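Local coordinates for protein processed glycerol phosphate lipoteichoic acid synthase 2 (PDB 2W8D) that belongs to the sulfatase family of the alkaline phosphatase clan and holds a magnesium ion in its metal site, at residues T280-D283 with N284-Q288; Y356-S360 with G361-D365; D399-R402 with F403-P406; E141-K144 with A145-I148; V20-N23 with V24-G27. All blocks are in the same frame, centred on the assembly; numbering follows the deposited sequence.

Contact 1: residues T280-D283 with N284-Q288; sequences TDYD and NAQLQ
Asn284 N donates to Thr280 O over 3.0 Å in an almost straight bond (177°), the first of four helical i to i+4 pairs. Asp281 O, Tyr282 O and Asp283 O accept in turn from the amides of Ala285, Gln286 and Leu287. A capping box opens helix 281-286: Thr280 OG1 accepts from Asp283 N at 3.3 Å, while Thr280 N reaches Asp283 OD2 at 3.0 Å from above the carboxylate plane. Asp281 O takes a second donor, a water at 2.8 Å that itself accepts from Asn284 ND2, and Gln288 NE2 meets Asn284 O at 3.0 Å. Gln286 bends at its second torsion and lays CG over one face of the Tyr282 ring, 3.7 Å above the plane and offset toward the rim, with the amide turned 24° from the ring. NE2 stays by the ring, 3.3 Å from Tyr282 CE1, whereas Tyr282 OH bonds Thr366 O and Gln286 OE1 bonds Arg289 NH1. Tyr282, Ala285 and Gln286 pack the helix on strand 356-359. Because the Asp283 carboxylate sits at the helix N-terminus and holds a backbone N-H, its negative charge is probably stabilised there.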
# COMPACT_ATOMS: atom_id res chain seq x y z
N THR A 280 3.46 -8.38 23.56
CA THR A 280 3.85 -9.76 23.17
C THR A 280 4.05 -9.93 21.64
O THR A 280 3.78 -9.00 20.86
CB THR A 280 2.78 -10.77 23.65
OG1 THR A 280 1.51 -10.44 23.08
CG2 THR A 280 2.67 -10.78 25.20
N ASP A 281 4.49 -11.10 21.19
CA ASP A 281 4.57 -11.44 19.75
C ASP A 281 3.22 -11.27 19.08
O ASP A 281 3.12 -10.75 17.98
CB ASP A 281 4.95 -12.92 19.54
CG ASP A 281 6.44 -13.21 19.72
OD1 ASP A 281 7.28 -12.29 19.69
OD2 ASP A 281 6.75 -14.42 19.90
N TYR A 282 2.19 -11.76 19.76
CA TYR A 282 0.81 -11.64 19.33
C TYR A 282 0.43 -10.15 19.16
O TYR A 282 -0.13 -9.79 18.14
CB TYR A 282 -0.15 -12.39 20.31
CG TYR A 282 -1.59 -11.95 20.12
CD1 TYR A 282 -2.38 -12.53 19.13
CD2 TYR A 282 -2.13 -10.91 20.88
CE1 TYR A 282 -3.66 -12.11 18.90
CE2 TYR A 282 -3.45 -10.45 20.67
CZ TYR A 282 -4.20 -11.05 19.67
OH TYR A 282 -5.50 -10.65 19.41
N ASP A 283 0.71 -9.28 20.15
CA ASP A 283 0.32 -7.86 20.07
C ASP A 283 1.03 -7.20 18.90
O ASP A 283 0.40 -6.50 18.12
CB ASP A 283 0.64 -7.07 21.35
CG ASP A 283 -0.03 -7.65 22.60
OD1 ASP A 283 -1.19 -8.11 22.51
OD2 ASP A 283 0.60 -7.62 23.69
N ASN A 284 2.34 -7.44 18.78
CA ASN A 284 3.08 -6.98 17.63
C ASN A 284 2.51 -7.39 16.26
O ASN A 284 2.53 -6.59 15.33
CB ASN A 284 4.55 -7.34 17.70
CG ASN A 284 5.36 -6.54 16.72
OD1 ASN A 284 5.38 -5.31 16.79
ND2 ASN A 284 5.98 -7.22 15.76
N ALA A 285 1.98 -8.60 16.15
CA ALA A 285 1.33 -9.02 14.91
C ALA A 285 0.09 -8.14 14.62
O ALA A 285 -0.13 -7.69 13.47
CB ALA A 285 0.98 -10.47 14.97
N GLN A 286 -0.67 -7.87 15.69
CA GLN A 286 -1.83 -6.99 15.59
C GLN A 286 -1.45 -5.59 15.17
O GLN A 286 -2.24 -4.93 14.52
CB GLN A 286 -2.67 -6.96 16.91
CG GLN A 286 -3.07 -8.34 17.43
CD GLN A 286 -3.58 -9.25 16.32
OE1 GLN A 286 -4.50 -8.88 15.60
NE2 GLN A 286 -2.99 -10.43 16.17
N LEU A 287 -0.24 -5.15 15.53
CA LEU A 287 0.22 -3.79 15.20
C LEU A 287 0.70 -3.62 13.74
O LEU A 287 1.17 -2.55 13.36
CB LEU A 287 1.32 -3.34 16.17
CG LEU A 287 0.74 -2.97 17.55
CD1 LEU A 287 1.80 -3.07 18.66
CD2 LEU A 287 0.03 -1.60 17.50
N GLN A 288 0.65 -4.70 12.96
CA GLN A 288 1.02 -4.65 11.55
C GLN A 288 -0.17 -4.23 10.69
O GLN A 288 -0.04 -4.15 9.48
CB GLN A 288 1.61 -5.98 11.07
CG GLN A 288 2.85 -6.48 11.90
CD GLN A 288 3.91 -5.41 12.13
OE1 GLN A 288 4.51 -4.91 11.16
NE2 GLN A 288 4.14 -5.04 13.39
O HOH W 1 5.06 -10.21 16.03

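Contact 2: residues Y356-S360 with G361-D365; sequences YTKIS and GKYYD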
# COMPACT_ATOMS: atom_id res chain seq x y z
N TYR A 356 -6.84 -17.33 13.16
CA TYR A 356 -5.52 -17.60 13.73
C TYR A 356 -4.53 -16.50 13.45
O TYR A 356 -4.54 -15.90 12.37
CB TYR A 356 -4.90 -18.85 13.08
CG TYR A 356 -5.62 -20.12 13.29
CD1 TYR A 356 -5.97 -20.56 14.56
CD2 TYR A 356 -5.91 -20.94 12.20
CE1 TYR A 356 -6.61 -21.79 14.74
CE2 TYR A 356 -6.55 -22.14 12.37
CZ TYR A 356 -6.89 -22.57 13.63
OH TYR A 356 -7.54 -23.77 13.75
N THR A 357 -3.68 -16.23 14.44
CA THR A 357 -2.43 -15.54 14.17
C THR A 357 -1.23 -16.45 14.46
O THR A 357 -1.08 -17.01 15.56
CB THR A 357 -2.35 -14.05 14.65
OG1 THR A 357 -1.17 -13.79 15.43
CG2 THR A 357 -3.60 -13.56 15.35
N LYS A 358 -0.43 -16.69 13.43
CA LYS A 358 0.71 -17.58 13.53
C LYS A 358 1.99 -16.78 13.47
O LYS A 358 2.25 -16.13 12.47
CB LYS A 358 0.73 -18.56 12.37
CG LYS A 358 1.60 -19.79 12.68
CD LYS A 358 2.22 -20.36 11.44
CE LYS A 358 2.90 -21.67 11.74
NZ LYS A 358 3.35 -22.29 10.47
N ILE A 359 2.81 -16.88 14.52
CA ILE A 359 4.08 -16.13 14.60
C ILE A 359 5.20 -17.06 15.08
O ILE A 359 5.09 -17.69 16.15
CB ILE A 359 3.94 -14.91 15.56
CG1 ILE A 359 2.77 -14.02 15.16
CG2 ILE A 359 5.23 -14.06 15.58
CD1 ILE A 359 2.96 -13.20 13.77
N SER A 360 6.27 -17.15 14.29
CA SER A 360 7.41 -18.08 14.54
C SER A 360 6.93 -19.45 14.97
O SER A 360 7.41 -19.98 15.98
CB SER A 360 8.39 -17.52 15.59
OG SER A 360 8.47 -16.11 15.46
N GLY A 361 5.98 -20.00 14.24
CA GLY A 361 5.46 -21.34 14.55
C GLY A 361 4.50 -21.48 15.73
O GLY A 361 4.02 -22.56 15.99
N LYS A 362 4.21 -20.40 16.45
CA LYS A 362 3.17 -20.46 17.47
C LYS A 362 1.81 -19.94 16.94
O LYS A 362 1.75 -18.99 16.15
CB LYS A 362 3.59 -19.68 18.71
CG LYS A 362 4.69 -20.34 19.50
CD LYS A 362 5.17 -19.39 20.60
CE LYS A 362 5.86 -20.10 21.76
NZ LYS A 362 7.15 -20.71 21.36
N TYR A 363 0.73 -20.56 17.40
CA TYR A 363 -0.61 -20.13 17.02
C TYR A 363 -1.37 -19.50 18.17
O TYR A 363 -1.39 -20.02 19.30
CB TYR A 363 -1.45 -21.30 16.54
CG TYR A 363 -1.14 -21.81 15.17
CD1 TYR A 363 -1.81 -21.31 14.05
CD2 TYR A 363 -0.24 -22.86 14.99
CE1 TYR A 363 -1.55 -21.83 12.78
CE2 TYR A 363 0.01 -23.36 13.74
CZ TYR A 363 -0.65 -22.85 12.64
OH TYR A 363 -0.39 -23.36 11.39
N TYR A 364 -2.04 -18.41 17.85
CA TYR A 364 -2.87 -17.73 18.81
C TYR A 364 -4.24 -17.57 18.23
O TYR A 364 -4.39 -17.50 17.00
CB TYR A 364 -2.30 -16.35 19.12
CG TYR A 364 -0.86 -16.36 19.55
CD1 TYR A 364 -0.51 -16.34 20.89
CD2 TYR A 364 0.15 -16.37 18.60
CE1 TYR A 364 0.83 -16.35 21.28
CE2 TYR A 364 1.49 -16.36 18.98
CZ TYR A 364 1.82 -16.34 20.30
OH TYR A 364 3.15 -16.35 20.62
N ASP A 365 -5.24 -17.52 19.11
CA ASP A 365 -6.57 -17.15 18.68
C ASP A 365 -6.55 -15.66 18.31
O ASP A 365 -6.22 -14.82 19.12
CB ASP A 365 -7.61 -17.42 19.77
CG ASP A 365 -9.00 -16.99 19.35
OD1 ASP A 365 -9.56 -17.61 18.41
OD2 ASP A 365 -9.52 -16.01 19.92
O HOH W 2 1.62 -24.58 10.81
O HOH W 3 5.18 -16.33 18.97
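Thr357 and Tyr364 exchange two backbone bonds, Thr357 N to Tyr364 O and Tyr364 N to Thr357 O, both 2.9 Å, and so form a hydrogen-bonded pair of a two-stranded antiparallel beta hairpin. Ile359 and Lys362 make the second such pair next to the loop, where a type I' turn through Ser360 and Gly361 reverses the chain; both residues have positive phi (43° and 77°). Strands 356-359 and 362-365 occupy neighbouring places in a five-stranded antiparallel sheet.

Packing divides between the two faces. On the face carrying Lys358 and Tyr363, the lysine runs extended across the ring, with CG 3.7 Å above the plane and over its centre, a CH-pi contact, and CE 3.7 Å from Tyr363 OH. Its ammonium goes on to a salt bridge with Asp382. The edge of Tyr363 is turned toward the face of Tyr356 in a T-shaped pair, centroids 5.5 Å apart and planes at 70°, while Tyr356 OH bonds Asp378 N. On the other face Thr357 and Ile359 pack against helix 281-286, and Thr357 OG1 is buried without a polar partner in the model. Thr357 O lies at the edge of the Tyr364 ring, 3.3 Å from CD2. At the far end of that ring one water donates to Ile359 O at 3.1 Å and accepts from Tyr364 OH at 2.6 Å.

Contact 3: residues D399-R402 with F403-P406; sequences DLLR and FYEP
The 3-10 turn after helix 380-397 brings Leu400 O to Phe403 N, 2.9 Å apart with an angle of 158° at the hydrogen. A weak bond of 3.4 Å, from Tyr404 N to Leu401 O, carries the same i to i+3 spacing one residue further. The Arg402 chain runs alongside the Phe403 ring. Arg402 CB stands 4.0 Å above the centre of the phenyl ring; farther out, the chain bends at its third torsion (chi3 -75°) so that Phe403 CZ comes 3.8 Å over the middle of the guanidinium. The two planes are 49° apart, which rules out a flat stack. Asp399 O fixes the guanidinium through Arg402 NE, a 2.9 Å bond on a carbonyl lone pair and in the guanidinium plane. Asp399 OD2 lies 3.1 Å from the same NE but well out of that plane, a contact of charge alone, whereas OD1 accepts from Thr111 N. Arg402 NH2 bonds Gly398 O. Leu401 CD2 packs on Tyr404 CB at 4.2 Å. Leu400 and Phe403 touch Val7 of helix 6-17. Asp399, with positive phi, is the C-prime residue of the Schellman motif that ends helix 380-397, and the 3-10 turn follows directly after it.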
# COMPACT_ATOMS: atom_id res chain seq x y z
N ASP A 399 10.97 -15.55 -13.49
CA ASP A 399 10.60 -14.51 -14.45
C ASP A 399 9.59 -15.09 -15.49
O ASP A 399 9.82 -15.07 -16.70
CB ASP A 399 11.86 -13.91 -15.11
CG ASP A 399 11.56 -12.70 -15.97
OD1 ASP A 399 10.52 -12.05 -15.75
OD2 ASP A 399 12.36 -12.38 -16.88
N LEU A 400 8.47 -15.59 -14.98
CA LEU A 400 7.56 -16.46 -15.73
C LEU A 400 6.66 -15.71 -16.69
O LEU A 400 6.18 -16.28 -17.68
CB LEU A 400 6.70 -17.32 -14.79
CG LEU A 400 7.40 -18.45 -14.04
CD1 LEU A 400 6.38 -19.29 -13.29
CD2 LEU A 400 8.24 -19.33 -14.99
N LEU A 401 6.44 -14.44 -16.39
CA LEU A 401 5.64 -13.57 -17.25
C LEU A 401 6.22 -13.35 -18.68
O LEU A 401 5.50 -12.90 -19.56
CB LEU A 401 5.26 -12.27 -16.52
CG LEU A 401 4.42 -12.48 -15.24
CD1 LEU A 401 4.15 -11.17 -14.46
CD2 LEU A 401 3.10 -13.20 -15.49
N ARG A 402 7.49 -13.70 -18.92
CA ARG A 402 7.99 -13.81 -20.31
C ARG A 402 7.18 -14.81 -21.15
O ARG A 402 7.17 -14.74 -22.38
CB ARG A 402 9.47 -14.25 -20.36
CG ARG A 402 10.45 -13.28 -19.72
CD ARG A 402 11.81 -13.89 -19.68
NE ARG A 402 11.92 -14.92 -18.64
CZ ARG A 402 12.87 -15.85 -18.59
NH1 ARG A 402 13.79 -15.91 -19.55
NH2 ARG A 402 12.89 -16.75 -17.60
N PHE A 403 6.53 -15.76 -20.48
CA PHE A 403 5.86 -16.87 -21.14
C PHE A 403 4.34 -16.85 -20.97
O PHE A 403 3.69 -17.84 -21.25
CB PHE A 403 6.43 -18.20 -20.62
CG PHE A 403 7.95 -18.24 -20.58
CD1 PHE A 403 8.69 -18.18 -21.77
CD2 PHE A 403 8.63 -18.34 -19.37
CE1 PHE A 403 10.06 -18.20 -21.73
CE2 PHE A 403 10.02 -18.36 -19.33
CZ PHE A 403 10.73 -18.29 -20.51
N TYR A 404 3.79 -15.73 -20.50
CA TYR A 404 2.35 -15.60 -20.33
C TYR A 404 1.80 -14.37 -21.03
O TYR A 404 2.25 -13.26 -20.77
CB TYR A 404 2.00 -15.51 -18.85
CG TYR A 404 0.53 -15.58 -18.62
CD1 TYR A 404 -0.20 -14.45 -18.26
CD2 TYR A 404 -0.15 -16.77 -18.82
CE1 TYR A 404 -1.57 -14.52 -18.05
CE2 TYR A 404 -1.52 -16.86 -18.63
CZ TYR A 404 -2.23 -15.74 -18.25
OH TYR A 404 -3.60 -15.85 -18.07
N GLU A 405 0.81 -14.56 -21.90
CA GLU A 405 0.12 -13.43 -22.54
C GLU A 405 -1.37 -13.37 -22.18
O GLU A 405 -2.15 -14.19 -22.64
CB GLU A 405 0.28 -13.45 -24.06
CG GLU A 405 1.53 -14.17 -24.57
CD GLU A 405 2.13 -13.51 -25.80
OE1 GLU A 405 2.20 -14.16 -26.87
OE2 GLU A 405 2.52 -12.32 -25.69
N PRO A 406 -1.76 -12.38 -21.34
CA PRO A 406 -3.16 -12.12 -21.04
C PRO A 406 -3.80 -11.47 -22.26
O PRO A 406 -3.07 -10.95 -23.10
CB PRO A 406 -3.10 -11.12 -19.87
CG PRO A 406 -1.67 -11.13 -19.39
CD PRO A 406 -0.87 -11.45 -20.63

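Contact 4: residues E141-K144 with A145-I148; sequences EMYK and AEGI
Tyr143 O is gripped by two amides: Ile148 N at 3.0 Å, with an angle of 161°, and Glu146 N at 3.1 Å through a weak, bent bond. Glu146 N also has a second weak bond, to Met142 O. Gly147 N turns back to Lys144 O at 3.2 Å, and with phi at 75° this residue leaves the helical conformation. The pair of bonds from Gly147 and Ile148 makes a Schellman motif, which ends the helix begun at residue 139 just before strand 150-152 of the central mixed sheet. The side chains of Met142, Tyr143, Glu146 and Ile148 are buried. The Glu146 chain, extended beyond CG, sets OE1 at the edge of the Tyr143 ring, 3.6 Å from CD1, with carboxylate and ring only 17° apart; OE2 accepts from Asn93 ND2. Selenomethionine Met142 crosses the same glutamate, its CG 4.0 Å from Glu146 CD, while its SE is 4.4 Å from Ala145 CB. Beyond the turn, Ile148 comes back over the root of the tyrosine, CG1 lying 3.9 Å from Tyr143 CB. The Tyr143 ring packs edge-to-face with Phe151, and its OH bonds Glu88 OE1.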
# COMPACT_ATOMS: atom_id res chain seq x y z
N GLU A 141 14.65 2.46 -12.64
CA GLU A 141 14.77 1.23 -13.46
C GLU A 141 13.45 0.42 -13.40
O GLU A 141 12.92 0.04 -14.45
CB GLU A 141 16.01 0.38 -13.09
CG GLU A 141 16.36 -0.58 -14.20
CD GLU A 141 17.39 -1.69 -13.88
OE1 GLU A 141 17.85 -1.86 -12.70
OE2 GLU A 141 17.73 -2.42 -14.87
N MSE A 142 12.89 0.25 -12.21
CA MSE A 142 11.72 -0.61 -12.00
C MSE A 142 10.40 -0.06 -12.56
O MSE A 142 9.56 -0.83 -13.00
CB MSE A 142 11.53 -0.90 -10.49
CG MSE A 142 10.23 -1.63 -10.11
SE MSE A 142 10.11 -3.43 -10.97
CE MSE A 142 11.03 -4.62 -9.68
N TYR A 143 10.23 1.25 -12.50
CA TYR A 143 9.05 1.89 -13.04
C TYR A 143 9.00 1.70 -14.54
O TYR A 143 7.93 1.65 -15.10
CB TYR A 143 9.05 3.37 -12.72
CG TYR A 143 8.69 3.71 -11.30
CD1 TYR A 143 8.20 2.76 -10.40
CD2 TYR A 143 8.84 5.01 -10.86
CE1 TYR A 143 7.91 3.13 -9.07
CE2 TYR A 143 8.53 5.38 -9.58
CZ TYR A 143 8.07 4.46 -8.69
OH TYR A 143 7.78 4.94 -7.44
N LYS A 144 10.16 1.60 -15.18
CA LYS A 144 10.18 1.45 -16.62
C LYS A 144 9.64 0.08 -16.96
O LYS A 144 8.88 -0.08 -17.93
CB LYS A 144 11.59 1.58 -17.15
CG LYS A 144 12.16 2.95 -17.04
CD LYS A 144 13.57 2.88 -17.55
CE LYS A 144 13.95 4.11 -18.28
NZ LYS A 144 14.72 4.98 -17.40
N ALA A 145 10.02 -0.91 -16.16
CA ALA A 145 9.52 -2.26 -16.34
C ALA A 145 8.01 -2.29 -16.10
O ALA A 145 7.29 -3.12 -16.68
CB ALA A 145 10.25 -3.23 -15.38
N GLU A 146 7.53 -1.39 -15.24
CA GLU A 146 6.11 -1.38 -14.85
C GLU A 146 5.22 -0.58 -15.81
O GLU A 146 3.99 -0.55 -15.67
CB GLU A 146 5.93 -0.90 -13.39
CG GLU A 146 6.48 -1.90 -12.35
CD GLU A 146 6.31 -1.45 -10.88
OE1 GLU A 146 6.24 -0.21 -10.59
OE2 GLU A 146 6.23 -2.37 -10.01
N GLY A 147 5.86 0.05 -16.79
CA GLY A 147 5.21 0.93 -17.73
C GLY A 147 4.82 2.30 -17.24
O GLY A 147 3.94 2.93 -17.84
N ILE A 148 5.41 2.80 -16.17
CA ILE A 148 4.99 4.10 -15.69
C ILE A 148 5.51 5.13 -16.72
O ILE A 148 6.72 5.14 -17.00
CB ILE A 148 5.50 4.46 -14.28
CG1 ILE A 148 5.13 3.42 -13.19
CG2 ILE A 148 5.00 5.84 -13.86
CD1 ILE A 148 3.77 2.87 -13.23

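Contact 5: residues V20-N23 with V24-G27; sequences VPNN and VYFG
Asn22 O receives two hydrogen bonds, from Phe26 N at 2.8 Å and from Tyr25 N at 2.9 Å. The first donor lies in the carbonyl plane and the second above it, so the two amides approach the oxygen from different directions. The Asn22 side chain adds a third bond: OD1 accepts from Val24 N at 3.0 Å, closing an Asx turn. With its carbonyl bonded to Tyr25 N, Asn22 also opens a beta turn, and the Asx turn lies within the first three residues of that beta turn.

Polar groups meet rings as well. With CG anti to the backbone N (chi1 -171°), the Asn22 amide is carried forward over the turn, OD1 to Val24 N and ND2 to the edge of the Tyr25 ring, 3.2 Å from CD2, amide and ring planes 79° apart. This nitrogen bonds Leu336 O, so both ends of the amide are used. Asn23 OD1 lies near the plane of the Phe26 ring, at its edge.

The apolar contacts are few. Pro21 CB comes 3.7 Å from Phe26 CD1, and both residues touch His319 of helix 313-320. Val24 CG1 sits 3.5 Å over the centre of the neighbouring Tyr25 ring.

Between helix 6-17 and strand 33-39, in a segment with no regular helix or strand, one asparagine thus satisfies three backbone N-H groups, so its two oxygens probably do much to set the shape of the turn.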
# COMPACT_ATOMS: atom_id res chain seq x y z
N VAL A 20 -14.35 -13.93 -7.89
CA VAL A 20 -15.08 -13.11 -8.88
C VAL A 20 -15.61 -11.78 -8.28
O VAL A 20 -15.79 -11.70 -7.07
CB VAL A 20 -16.25 -13.90 -9.57
CG1 VAL A 20 -15.76 -15.21 -10.14
CG2 VAL A 20 -17.38 -14.13 -8.60
N PRO A 21 -15.85 -10.76 -9.13
CA PRO A 21 -16.26 -9.42 -8.67
C PRO A 21 -17.71 -9.29 -8.17
O PRO A 21 -18.61 -9.93 -8.70
CB PRO A 21 -16.08 -8.55 -9.92
CG PRO A 21 -15.22 -9.36 -10.87
CD PRO A 21 -15.57 -10.77 -10.58
N ASN A 22 -17.89 -8.46 -7.14
CA ASN A 22 -19.17 -8.01 -6.60
C ASN A 22 -19.84 -7.04 -7.61
O ASN A 22 -19.30 -5.96 -7.86
CB ASN A 22 -18.87 -7.29 -5.28
CG ASN A 22 -20.12 -6.93 -4.46
OD1 ASN A 22 -21.25 -6.89 -4.97
ND2 ASN A 22 -19.90 -6.64 -3.18
N ASN A 23 -20.99 -7.41 -8.21
CA ASN A 23 -21.61 -6.48 -9.17
C ASN A 23 -22.22 -5.22 -8.55
O ASN A 23 -22.54 -4.27 -9.26
CB ASN A 23 -22.60 -7.13 -10.15
CG ASN A 23 -22.75 -6.31 -11.47
OD1 ASN A 23 -21.81 -5.59 -11.88
ND2 ASN A 23 -23.92 -6.41 -12.13
N VAL A 24 -22.36 -5.20 -7.23
CA VAL A 24 -22.66 -3.95 -6.53
C VAL A 24 -21.56 -2.92 -6.79
O VAL A 24 -21.82 -1.72 -6.80
CB VAL A 24 -22.82 -4.17 -5.02
CG1 VAL A 24 -22.78 -2.85 -4.26
CG2 VAL A 24 -24.12 -4.94 -4.72
N TYR A 25 -20.34 -3.40 -7.03
CA TYR A 25 -19.18 -2.52 -7.15
C TYR A 25 -18.44 -2.56 -8.50
O TYR A 25 -17.77 -1.61 -8.84
CB TYR A 25 -18.19 -2.75 -5.99
CG TYR A 25 -18.80 -2.54 -4.62
CD1 TYR A 25 -19.22 -1.28 -4.21
CD2 TYR A 25 -18.99 -3.62 -3.75
CE1 TYR A 25 -19.79 -1.09 -2.96
CE2 TYR A 25 -19.56 -3.44 -2.50
CZ TYR A 25 -19.96 -2.17 -2.11
OH TYR A 25 -20.54 -2.00 -0.87
N PHE A 26 -18.59 -3.65 -9.25
CA PHE A 26 -17.77 -3.86 -10.43
C PHE A 26 -18.10 -2.89 -11.54
O PHE A 26 -19.22 -2.88 -12.05
CB PHE A 26 -17.93 -5.29 -10.93
CG PHE A 26 -17.17 -5.57 -12.18
CD1 PHE A 26 -15.77 -5.67 -12.15
CD2 PHE A 26 -17.83 -5.72 -13.39
CE1 PHE A 26 -15.03 -5.92 -13.32
CE2 PHE A 26 -17.11 -5.96 -14.58
CZ PHE A 26 -15.72 -6.06 -14.55
N GLY A 27 -17.13 -2.06 -11.91
CA GLY A 27 -17.32 -1.15 -13.04
C GLY A 27 -17.95 0.16 -12.63
O GLY A 27 -18.09 1.06 -13.45

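Overall arrangement
All five contacts are local. Contact 4 is the buried one, packed between helix 86-93 and strand 125-130; contacts 1 and 5 lie at the surface, and contacts 2 and 3 are partly buried. Contacts 1 and 2 touch, with Ala285 CB 3.6 Å from Ile359 CD1, so helix 281-286 packs on the hairpin of the five-stranded sheet. Contacts 3 and 4 are near without touching, nearest atoms about 9 Å apart. Both involve a Schellman motif, whereas contact 1 starts a helix with a capping box. Side-chain oxygens accept from backbone amides in contacts 1 and 5; the hairpin of contact 2 relies on paired backbone bonds and aromatic packing.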